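Mab-21 domain-containing protein (Tribolium castaneum, PDB 7LT2) senses double-stranded RNA in the cytoplasm and makes the cyclic dinucleotide 2',3'-cGAMP from ATP and GTP as a signal in innate immunity. Local coordinates at residues N256-K259 with P260-L264; P274-S278 with Y279-T283; K282-F285 with L286-E290; N330-G333 with H334-P337. All coordinates share one frame; numbering follows the deposited sequence.

Contact 1: N256-K259 with P260-L264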
loop_
_atom_site.group_PDB
_atom_site.type_symbol
_atom_site.label_atom_id
_atom_site.label_comp_id
_atom_site.label_asym_id
_atom_site.label_seq_id
_atom_site.Cartn_x
_atom_site.Cartn_y
_atom_site.Cartn_z
ATOM N N ASN A 256 6.053 10.127 16.428
ATOM C CA ASN A 256 5.307 10.200 17.683
ATOM C C ASN A 256 3.799 10.278 17.479
ATOM O O ASN A 256 3.144 9.249 17.295
ATOM C CB ASN A 256 5.804 11.394 18.503
ATOM C CG ASN A 256 5.423 11.294 19.963
ATOM O OD1 ASN A 256 4.716 10.371 20.371
ATOM N ND2 ASN A 256 5.900 12.239 20.764
ATOM N N ARG A 257 3.240 11.489 17.508
ATOM C CA ARG A 257 1.793 11.650 17.413
ATOM C C ARG A 257 1.240 11.446 16.003
ATOM O O ARG A 257 0.014 11.396 15.844
ATOM C CB ARG A 257 1.378 13.040 17.916
ATOM C CG ARG A 257 1.134 13.131 19.428
ATOM C CD ARG A 257 2.426 12.979 20.207
ATOM N NE ARG A 257 2.307 13.483 21.573
ATOM C CZ ARG A 257 2.189 12.720 22.651
ATOM N NH1 ARG A 257 2.150 11.400 22.565
ATOM N NH2 ARG A 257 2.123 13.296 23.847
ATOM N N LEU A 258 2.094 11.304 14.985
ATOM C CA LEU A 258 1.617 11.374 13.603
ATOM C C LEU A 258 0.663 10.231 13.263
ATOM O O LEU A 258 -0.429 10.465 12.736
ATOM C CB LEU A 258 2.800 11.384 12.629
ATOM C CG LEU A 258 2.421 11.519 11.144
ATOM C CD1 LEU A 258 3.466 12.336 10.403
ATOM C CD2 LEU A 258 2.241 10.159 10.459
ATOM N N LYS A 259 1.070 8.982 13.509
ATOM C CA LYS A 259 0.248 7.866 13.041
ATOM C C LYS A 259 -1.075 7.768 13.801
ATOM O O LYS A 259 -2.107 7.511 13.168
ATOM C CB LYS A 259 1.033 6.547 13.100
ATOM C CG LYS A 259 2.170 6.506 12.084
ATOM C CD LYS A 259 2.826 5.140 12.003
ATOM C CE LYS A 259 3.956 5.160 10.979
ATOM N NZ LYS A 259 4.602 3.825 10.842
ATOM N N PRO A 260 -1.119 7.972 15.127
ATOM C CA PRO A 260 -2.443 8.094 15.770
ATOM C C PRO A 260 -3.304 9.185 15.156
ATOM O O PRO A 260 -4.501 8.969 14.932
ATOM C CB PRO A 260 -2.093 8.382 17.239
ATOM C CG PRO A 260 -0.780 7.696 17.429
ATOM C CD PRO A 260 -0.040 7.897 16.131
ATOM N N ALA A 261 -2.720 10.345 14.844
ATOM C CA ALA A 261 -3.502 11.430 14.256
ATOM C C ALA A 261 -4.055 11.042 12.890
ATOM O O ALA A 261 -5.207 11.361 12.564
ATOM C CB ALA A 261 -2.648 12.695 14.152
ATOM N N VAL A 262 -3.249 10.357 12.072
ATOM C CA VAL A 262 -3.735 9.932 10.760
ATOM C C VAL A 262 -4.918 8.992 10.919
ATOM O O VAL A 262 -5.931 9.122 10.224
ATOM C CB VAL A 262 -2.616 9.266 9.941
ATOM C CG1 VAL A 262 -3.192 8.702 8.639
ATOM C CG2 VAL A 262 -1.522 10.255 9.628
ATOM N N LYS A 263 -4.803 8.032 11.837
ATOM C CA LYS A 263 -5.843 7.023 11.990
ATOM C C LYS A 263 -7.114 7.612 12.583
ATOM O O LYS A 263 -8.215 7.206 12.195
ATOM C CB LYS A 263 -5.309 5.862 12.833
ATOM C CG LYS A 263 -4.316 4.981 12.047
ATOM C CD LYS A 263 -3.799 3.817 12.875
ATOM C CE LYS A 263 -2.651 4.251 13.774
ATOM N NZ LYS A 263 -2.005 3.083 14.439
ATOM N N LEU A 264 -6.987 8.587 13.491
ATOM C CA LEU A 264 -8.169 9.276 14.004
ATOM C C LEU A 264 -8.916 9.981 12.881
ATOM O O LEU A 264 -10.148 9.924 12.812
ATOM C CB LEU A 264 -7.772 10.279 15.092
ATOM C CG LEU A 264 -7.251 9.700 16.408
ATOM C CD1 LEU A 264 -6.517 10.767 17.213
ATOM C CD2 LEU A 264 -8.393 9.124 17.219
#
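The opening turns of helix 258-272, in the HhH/H2TH-like part of this Mab-21 protein, bring Leu-258 and Val-262 together one turn apart. Both side chains leave the helix in the same direction and lie alongside each other, with Leu-258 CD2 3.9 Å from Val-262 CG2. Val-262 has CG1 anti to its backbone N (chi1 174°), which turns CG2 back toward the preceding turn, where it also rests 3.3 Å from Leu-258 O. That carbonyl accepts the N-H of Val-262 at 2.9 Å, a bond close to the C=O axis. On either side of it, Ala-261 N donates to Arg-257 O and Lys-263 N to Lys-259 O, both at 3.1 Å.

Pro-260 sits in the first turn, where its missing N-H costs no helical bond. The peptide link to proline brings Lys-259 CB within 3.5 Å of Pro-260 CD. Lys-263 bends at chi3 (-82°), and this folds CE back to 3.4 Å from Lys-259 O while NZ bonds to Ser-15 OG; the extended Lys-259 instead carries its NZ to Asp-61 O. Leu-258 and Val-262 both pack on Phe-285 of helix 278-291. The i to i+4 apolar pair has the usual side-chain spacing on one face of an alpha helix, here the face that helix 258-272 turns to helix 278-291, with proline in the first turn.

Contact 2: P274-S278 with Y279-T283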
loop_
_atom_site.group_PDB
_atom_site.type_symbol
_atom_site.label_atom_id
_atom_site.label_comp_id
_atom_site.label_asym_id
_atom_site.label_seq_id
_atom_site.Cartn_x
_atom_site.Cartn_y
_atom_site.Cartn_z
ATOM N N PRO A 274 -16.811 8.677 3.317
ATOM C CA PRO A 274 -16.053 7.617 2.630
ATOM C C PRO A 274 -15.725 7.945 1.185
ATOM O O PRO A 274 -15.000 7.174 0.541
ATOM C CB PRO A 274 -16.986 6.398 2.715
ATOM C CG PRO A 274 -18.077 6.777 3.672
ATOM C CD PRO A 274 -18.191 8.259 3.610
ATOM N N ASN A 275 -16.245 9.057 0.658
ATOM C CA ASN A 275 -15.901 9.523 -0.680
ATOM C C ASN A 275 -14.414 9.809 -0.846
ATOM O O ASN A 275 -13.935 9.867 -1.983
ATOM C CB ASN A 275 -16.684 10.795 -0.999
ATOM C CG ASN A 275 -18.115 10.736 -0.513
ATOM O OD1 ASN A 275 -18.377 10.738 0.689
ATOM N ND2 ASN A 275 -19.056 10.686 -1.453
ATOM N N ILE A 276 -13.685 10.016 0.251
ATOM C CA ILE A 276 -12.273 10.388 0.216
ATOM C C ILE A 276 -11.436 9.134 0.434
ATOM O O ILE A 276 -11.597 8.439 1.442
ATOM C CB ILE A 276 -11.947 11.451 1.278
ATOM C CG1 ILE A 276 -12.789 12.714 1.063
ATOM C CG2 ILE A 276 -10.445 11.762 1.286
ATOM C CD1 ILE A 276 -12.491 13.457 -0.229
ATOM N N ALA A 277 -10.537 8.845 -0.504
ATOM C CA ALA A 277 -9.678 7.676 -0.379
ATOM C C ALA A 277 -8.615 7.887 0.698
ATOM O O ALA A 277 -8.144 9.005 0.931
ATOM C CB ALA A 277 -9.008 7.365 -1.718
ATOM N N SER A 278 -8.229 6.786 1.348
ATOM C CA SER A 278 -7.249 6.864 2.429
ATOM C C SER A 278 -5.929 7.466 1.961
ATOM O O SER A 278 -5.284 8.208 2.711
ATOM C CB SER A 278 -7.023 5.478 3.031
ATOM O OG SER A 278 -8.199 5.006 3.666
ATOM N N TYR A 279 -5.507 7.173 0.727
ATOM C CA TYR A 279 -4.229 7.716 0.268
ATOM C C TYR A 279 -4.273 9.232 0.156
ATOM O O TYR A 279 -3.226 9.886 0.239
ATOM C CB TYR A 279 -3.818 7.102 -1.072
ATOM C CG TYR A 279 -2.418 7.503 -1.510
ATOM C CD1 TYR A 279 -1.294 7.058 -0.815
ATOM C CD2 TYR A 279 -2.222 8.332 -2.605
ATOM C CE1 TYR A 279 -0.010 7.425 -1.213
ATOM C CE2 TYR A 279 -0.947 8.698 -3.010
ATOM C CZ TYR A 279 0.154 8.249 -2.309
ATOM O OH TYR A 279 1.414 8.623 -2.727
ATOM N N TYR A 280 -5.463 9.808 -0.038
ATOM C CA TYR A 280 -5.563 11.262 -0.087
ATOM C C TYR A 280 -5.272 11.868 1.279
ATOM O O TYR A 280 -4.664 12.940 1.374
ATOM C CB TYR A 280 -6.949 11.696 -0.581
ATOM C CG TYR A 280 -7.393 11.062 -1.888
ATOM C CD1 TYR A 280 -6.484 10.437 -2.734
ATOM C CD2 TYR A 280 -8.724 11.097 -2.271
ATOM C CE1 TYR A 280 -6.894 9.853 -3.921
ATOM C CE2 TYR A 280 -9.144 10.524 -3.459
ATOM C CZ TYR A 280 -8.223 9.903 -4.277
ATOM O OH TYR A 280 -8.633 9.325 -5.458
ATOM N N ILE A 281 -5.703 11.194 2.350
ATOM C CA ILE A 281 -5.369 11.646 3.698
ATOM C C ILE A 281 -3.882 11.460 3.966
ATOM O O ILE A 281 -3.219 12.352 4.511
ATOM C CB ILE A 281 -6.232 10.908 4.736
ATOM C CG1 ILE A 281 -7.701 11.303 4.575
ATOM C CG2 ILE A 281 -5.762 11.222 6.151
ATOM C CD1 ILE A 281 -8.656 10.414 5.343
ATOM N N LYS A 282 -3.333 10.300 3.589
ATOM C CA LYS A 282 -1.892 10.088 3.708
ATOM C C LYS A 282 -1.123 11.183 2.982
ATOM O O LYS A 282 -0.138 11.717 3.508
ATOM C CB LYS A 282 -1.517 8.712 3.149
ATOM C CG LYS A 282 -0.083 8.276 3.453
ATOM C CD LYS A 282 0.290 7.021 2.672
ATOM C CE LYS A 282 1.694 6.539 3.026
ATOM N NZ LYS A 282 2.134 5.434 2.125
ATOM N N THR A 283 -1.584 11.553 1.781
ATOM C CA THR A 283 -0.917 12.586 0.996
ATOM C C THR A 283 -0.949 13.933 1.707
ATOM O O THR A 283 0.048 14.666 1.707
ATOM C CB THR A 283 -1.565 12.694 -0.387
ATOM O OG1 THR A 283 -1.378 11.464 -1.103
ATOM C CG2 THR A 283 -0.945 13.836 -1.183
#
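Ala-277 CB stands over the ring of Tyr-280, 3.6 Å from its centroid and only 11° off the normal, a CH-pi contact centred on one face. Ile-276 approaches the same ring differently: its CG2 lies at the edge, near the ring plane and 4.0 Å from Tyr-280 CD2, and the two side chains cross at a slant. The ring is thus met on a face and at an edge by two successive residues. Tyr-280 CG is anti to its own carbonyl carbon (chi1 -52°), which swings the ring back beneath the N-cap residue, Ala-277.

The backbone ties the same residues. Tyr-280 N donates to Ala-277 O at 3.0 Å, with the donor well above the carbonyl plane and the bond clearly bent, whereas Lys-282 N meets Ser-278 O almost straight, at 171°. One residue further, Tyr-279 O accepts from both Thr-283 N and Thr-283 OG1, each at 2.8 Å and from opposite faces of its plane.

Ser-278 to Lys-282 probably belong to the ATP site, and Lys-282 forms salt bridges with Glu-248 and Asp-61. Ile-276 touches helices 258-272, 301-318 and 337-354, while Ile-281 in the first turn of helix 278-291 packs on the first two.

Contact 3: K282-F285 with L286-E290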
loop_
_atom_site.group_PDB
_atom_site.type_symbol
_atom_site.label_atom_id
_atom_site.label_comp_id
_atom_site.label_asym_id
_atom_site.label_seq_id
_atom_site.Cartn_x
_atom_site.Cartn_y
_atom_site.Cartn_z
ATOM N N LYS A 282 -3.333 10.300 3.589
ATOM C CA LYS A 282 -1.892 10.088 3.708
ATOM C C LYS A 282 -1.123 11.183 2.982
ATOM O O LYS A 282 -0.138 11.717 3.508
ATOM C CB LYS A 282 -1.517 8.712 3.149
ATOM C CG LYS A 282 -0.083 8.276 3.453
ATOM C CD LYS A 282 0.290 7.021 2.672
ATOM C CE LYS A 282 1.694 6.539 3.026
ATOM N NZ LYS A 282 2.134 5.434 2.125
ATOM N N THR A 283 -1.584 11.553 1.781
ATOM C CA THR A 283 -0.917 12.586 0.996
ATOM C C THR A 283 -0.949 13.933 1.707
ATOM O O THR A 283 0.048 14.666 1.707
ATOM C CB THR A 283 -1.565 12.694 -0.387
ATOM O OG1 THR A 283 -1.378 11.464 -1.103
ATOM C CG2 THR A 283 -0.945 13.836 -1.183
ATOM N N VAL A 284 -2.089 14.286 2.305
ATOM C CA VAL A 284 -2.163 15.526 3.073
ATOM C C VAL A 284 -1.102 15.535 4.170
ATOM O O VAL A 284 -0.420 16.544 4.387
ATOM C CB VAL A 284 -3.580 15.721 3.643
ATOM C CG1 VAL A 284 -3.589 16.784 4.728
ATOM C CG2 VAL A 284 -4.546 16.099 2.527
ATOM N N PHE A 285 -0.911 14.402 4.849
ATOM C CA PHE A 285 0.092 14.358 5.912
ATOM C C PHE A 285 1.516 14.449 5.369
ATOM O O PHE A 285 2.381 15.033 6.029
ATOM C CB PHE A 285 -0.088 13.103 6.772
ATOM C CG PHE A 285 -1.044 13.299 7.913
ATOM C CD1 PHE A 285 -2.413 13.243 7.698
ATOM C CD2 PHE A 285 -0.575 13.576 9.193
ATOM C CE1 PHE A 285 -3.302 13.437 8.742
ATOM C CE2 PHE A 285 -1.457 13.771 10.244
ATOM C CZ PHE A 285 -2.824 13.703 10.019
ATOM N N LEU A 286 1.783 13.904 4.176
ATOM C CA LEU A 286 3.087 14.125 3.551
ATOM C C LEU A 286 3.344 15.612 3.333
ATOM O O LEU A 286 4.447 16.103 3.595
ATOM C CB LEU A 286 3.188 13.363 2.226
ATOM C CG LEU A 286 3.162 11.836 2.275
ATOM C CD1 LEU A 286 3.203 11.264 0.870
ATOM C CD2 LEU A 286 4.329 11.298 3.102
ATOM N N HIS A 287 2.331 16.347 2.865
ATOM C CA HIS A 287 2.476 17.792 2.719
ATOM C C HIS A 287 2.678 18.469 4.067
ATOM O O HIS A 287 3.493 19.389 4.188
ATOM C CB HIS A 287 1.255 18.374 2.011
ATOM C CG HIS A 287 1.164 17.997 0.571
ATOM N ND1 HIS A 287 2.139 18.330 -0.345
ATOM C CD2 HIS A 287 0.223 17.306 -0.114
ATOM C CE1 HIS A 287 1.798 17.869 -1.534
ATOM N NE2 HIS A 287 0.639 17.246 -1.422
ATOM N N ILE A 288 1.937 18.035 5.091
ATOM C CA ILE A 288 2.086 18.627 6.420
ATOM C C ILE A 288 3.481 18.355 6.980
ATOM O O ILE A 288 4.091 19.231 7.608
ATOM C CB ILE A 288 0.982 18.116 7.365
ATOM C CG1 ILE A 288 -0.386 18.604 6.895
ATOM C CG2 ILE A 288 1.238 18.588 8.792
ATOM C CD1 ILE A 288 -1.520 18.108 7.744
ATOM N N ILE A 289 4.007 17.145 6.761
ATOM C CA ILE A 289 5.380 16.845 7.170
ATOM C C ILE A 289 6.353 17.831 6.539
ATOM O O ILE A 289 7.283 18.318 7.194
ATOM C CB ILE A 289 5.750 15.395 6.804
ATOM C CG1 ILE A 289 5.070 14.401 7.740
ATOM C CG2 ILE A 289 7.270 15.202 6.836
ATOM C CD1 ILE A 289 5.140 12.973 7.231
ATOM N N GLU A 290 6.162 18.131 5.253
ATOM C CA GLU A 290 7.063 19.048 4.562
ATOM C C GLU A 290 6.940 20.463 5.115
ATOM O O GLU A 290 7.938 21.188 5.217
ATOM C CB GLU A 290 6.772 19.023 3.058
ATOM C CG GLU A 290 7.519 20.078 2.243
ATOM C CD GLU A 290 9.034 19.875 2.224
ATOM O OE1 GLU A 290 9.518 18.801 2.639
ATOM O OE2 GLU A 290 9.747 20.802 1.782
#
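His-287 lies alongside Thr-283 on helix 278-291, a helix of the HhH/H2TH-like region, and the two side chains point the same way. From the backbone outward, His-287 CB first rests 3.4 Å from Val-284 O. CG, anti to the carbonyl carbon of its own residue (chi1 -70°), is directed back toward the preceding turn and comes near Thr-283 O. CD2 approaches that oxygen more closely, to 3.2 Å, obliquely to the ring. At the tip NE2 lies 3.8 Å from Thr-283 CG2, and it hydrogen-bonds to Pro-322 O, which fixes the rotation of the imidazole; Tyr-324 adds an edge-to-face ring contact. Thr-283 O also accepts His-287 N, so this carbonyl is approached by both the backbone and the ring of one residue.

Around the helix, Leu-286, Ile-288 and Ile-289 donate their N-H groups to the carbonyls of Lys-282, Val-284 and Phe-285. The last bond is the shortest, Ile-289 N to Phe-285 O at 2.8 Å. Phe-285 and Ile-289 face helix 258-272, where both touch Leu-258, while Val-284 and Ile-288 face helix 301-318. Farther along, Ile-289 and Glu-290 take part in the manganese site. On the helix 301-318 side, Val-284 CG1 meets the end of the Ile-288 chain, CD1, at 3.9 Å, and Ile-288 CG1 packs 3.2 Å from Val-284 O.

Contact 4: N330-G333 with H334-P337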
loop_
_atom_site.group_PDB
_atom_site.type_symbol
_atom_site.label_atom_id
_atom_site.label_comp_id
_atom_site.label_asym_id
_atom_site.label_seq_id
_atom_site.Cartn_x
_atom_site.Cartn_y
_atom_site.Cartn_z
ATOM N N ASN A 330 -3.737 16.233 -9.471
ATOM C CA ASN A 330 -4.636 16.547 -8.359
ATOM C C ASN A 330 -5.402 15.278 -7.998
ATOM O O ASN A 330 -6.261 14.823 -8.762
ATOM C CB ASN A 330 -5.579 17.690 -8.729
ATOM C CG ASN A 330 -6.571 18.035 -7.619
ATOM O OD1 ASN A 330 -6.520 17.490 -6.512
ATOM N ND2 ASN A 330 -7.476 18.956 -7.918
ATOM N N LEU A 331 -5.089 14.710 -6.831
ATOM C CA LEU A 331 -5.644 13.412 -6.458
ATOM C C LEU A 331 -7.163 13.441 -6.336
ATOM O O LEU A 331 -7.813 12.403 -6.492
ATOM C CB LEU A 331 -5.022 12.931 -5.145
ATOM C CG LEU A 331 -3.525 12.633 -5.192
ATOM C CD1 LEU A 331 -3.041 12.088 -3.850
ATOM C CD2 LEU A 331 -3.210 11.659 -6.319
ATOM N N ILE A 332 -7.748 14.600 -6.054
ATOM C CA ILE A 332 -9.198 14.714 -5.959
ATOM C C ILE A 332 -9.764 15.570 -7.090
ATOM O O ILE A 332 -10.889 16.056 -6.995
ATOM C CB ILE A 332 -9.636 15.245 -4.584
ATOM C CG1 ILE A 332 -8.996 16.601 -4.293
ATOM C CG2 ILE A 332 -9.303 14.244 -3.496
ATOM C CD1 ILE A 332 -9.484 17.231 -2.997
ATOM N N GLY A 333 -8.996 15.755 -8.166
ATOM C CA GLY A 333 -9.477 16.523 -9.300
ATOM C C GLY A 333 -10.698 15.928 -9.969
ATOM O O GLY A 333 -11.428 16.646 -10.661
ATOM N N HIS A 334 -10.948 14.637 -9.766
ATOM C CA HIS A 334 -12.087 13.960 -10.371
ATOM C C HIS A 334 -13.355 14.040 -9.529
ATOM O O HIS A 334 -14.427 13.676 -10.023
ATOM C CB HIS A 334 -11.747 12.489 -10.628
ATOM C CG HIS A 334 -11.430 11.721 -9.383
ATOM N ND1 HIS A 334 -10.257 11.898 -8.681
ATOM C CD2 HIS A 334 -12.135 10.783 -8.708
ATOM C CE1 HIS A 334 -10.252 11.100 -7.628
ATOM N NE2 HIS A 334 -11.381 10.414 -7.621
ATOM N N LEU A 335 -13.270 14.505 -8.285
ATOM C CA LEU A 335 -14.447 14.583 -7.430
ATOM C C LEU A 335 -15.217 15.874 -7.678
ATOM O O LEU A 335 -14.628 16.935 -7.906
ATOM C CB LEU A 335 -14.047 14.486 -5.960
ATOM C CG LEU A 335 -13.446 13.146 -5.534
ATOM C CD1 LEU A 335 -13.068 13.194 -4.069
ATOM C CD2 LEU A 335 -14.424 12.011 -5.799
ATOM N N ALA A 336 -16.543 15.777 -7.617
ATOM C CA ALA A 336 -17.394 16.902 -7.972
ATOM C C ALA A 336 -17.306 18.004 -6.916
ATOM O O ALA A 336 -17.192 17.714 -5.719
ATOM C CB ALA A 336 -18.841 16.443 -8.129
ATOM N N PRO A 337 -17.353 19.277 -7.330
ATOM C CA PRO A 337 -17.320 20.380 -6.354
ATOM C C PRO A 337 -18.396 20.294 -5.282
ATOM O O PRO A 337 -18.124 20.609 -4.118
ATOM C CB PRO A 337 -17.501 21.624 -7.238
ATOM C CG PRO A 337 -16.949 21.217 -8.568
ATOM C CD PRO A 337 -17.289 19.757 -8.721
HETATM O O HOH W 1 -7.800 12.851 -10.215
HETATM O O HOH W 2 -11.778 18.632 -7.811
HETATM O O HOH W 3 -14.334 17.366 -11.191
#
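His-334 lays the edge of its imidazole against the carbonyl of Leu-331, with CE1 3.0 Å from Leu-331 O and the oxygen in the plane of the ring. CG lies between the backbone N and the carbonyl carbon (chi1 62°), a crowded rotamer that folds the ring back over the turn just completed. A water bridges His-334 ND1, at 3.0 Å, and Asn-330 O, to which it donates. Leu-335 CG stands above one face of the imidazole, displaced toward the rim.

Two overlapping type I turns shape the chain, one from Asn-330 to Gly-333 and the next from Ile-332 to Leu-335. In the second, Leu-335 N donates to Ile-332 O at 3.1 Å, from well above the carbonyl plane. An Asx turn reinforces the first: Asn-330 OD1 accepts Ile-332 N at 3.2 Å and also Ile-321 N, while ND2 reaches Gln-319 O, so both ends of the amide are held. Beside the second turn, Ile-332 CG2 and Leu-335 CD1 meet at 4.0 Å, and a second water donates to Ile-332 O at 2.8 Å.

These turns form the last part of the loop from helix 301-318 to helix 337-354, which begins just after the N-cap residue Ala-336. Leu-331, Ile-332 and His-334 all pack on Tyr-280, placing the loop against the start of helix 278-291, while Leu-335 touches Ile-276 in the loop before that helix.

All four contacts fall within the HhH/H2TH-like range and follow the chain in order. Contact 1 opens helix 258-272; contacts 2 and 3 are successive parts of the entry to and body of helix 278-291, sharing Lys-282 and Thr-283, with centres about 12 Å apart. Contacts 1 and 3 also have centres about 12 Å apart and touch directly, Val-262 CG2 lying 3.5 Å from Phe-285 CD2. Contact 4, in the loop before helix 337-354, stays about 13 Å from contact 1 at the nearest atoms. Helix 278-291 packs against both, through Phe-285 and Ile-289 on contact 1 and Tyr-280 and Thr-283 on contact 4; it carries probable ATP-site residues at its start and manganese-site residues at its end.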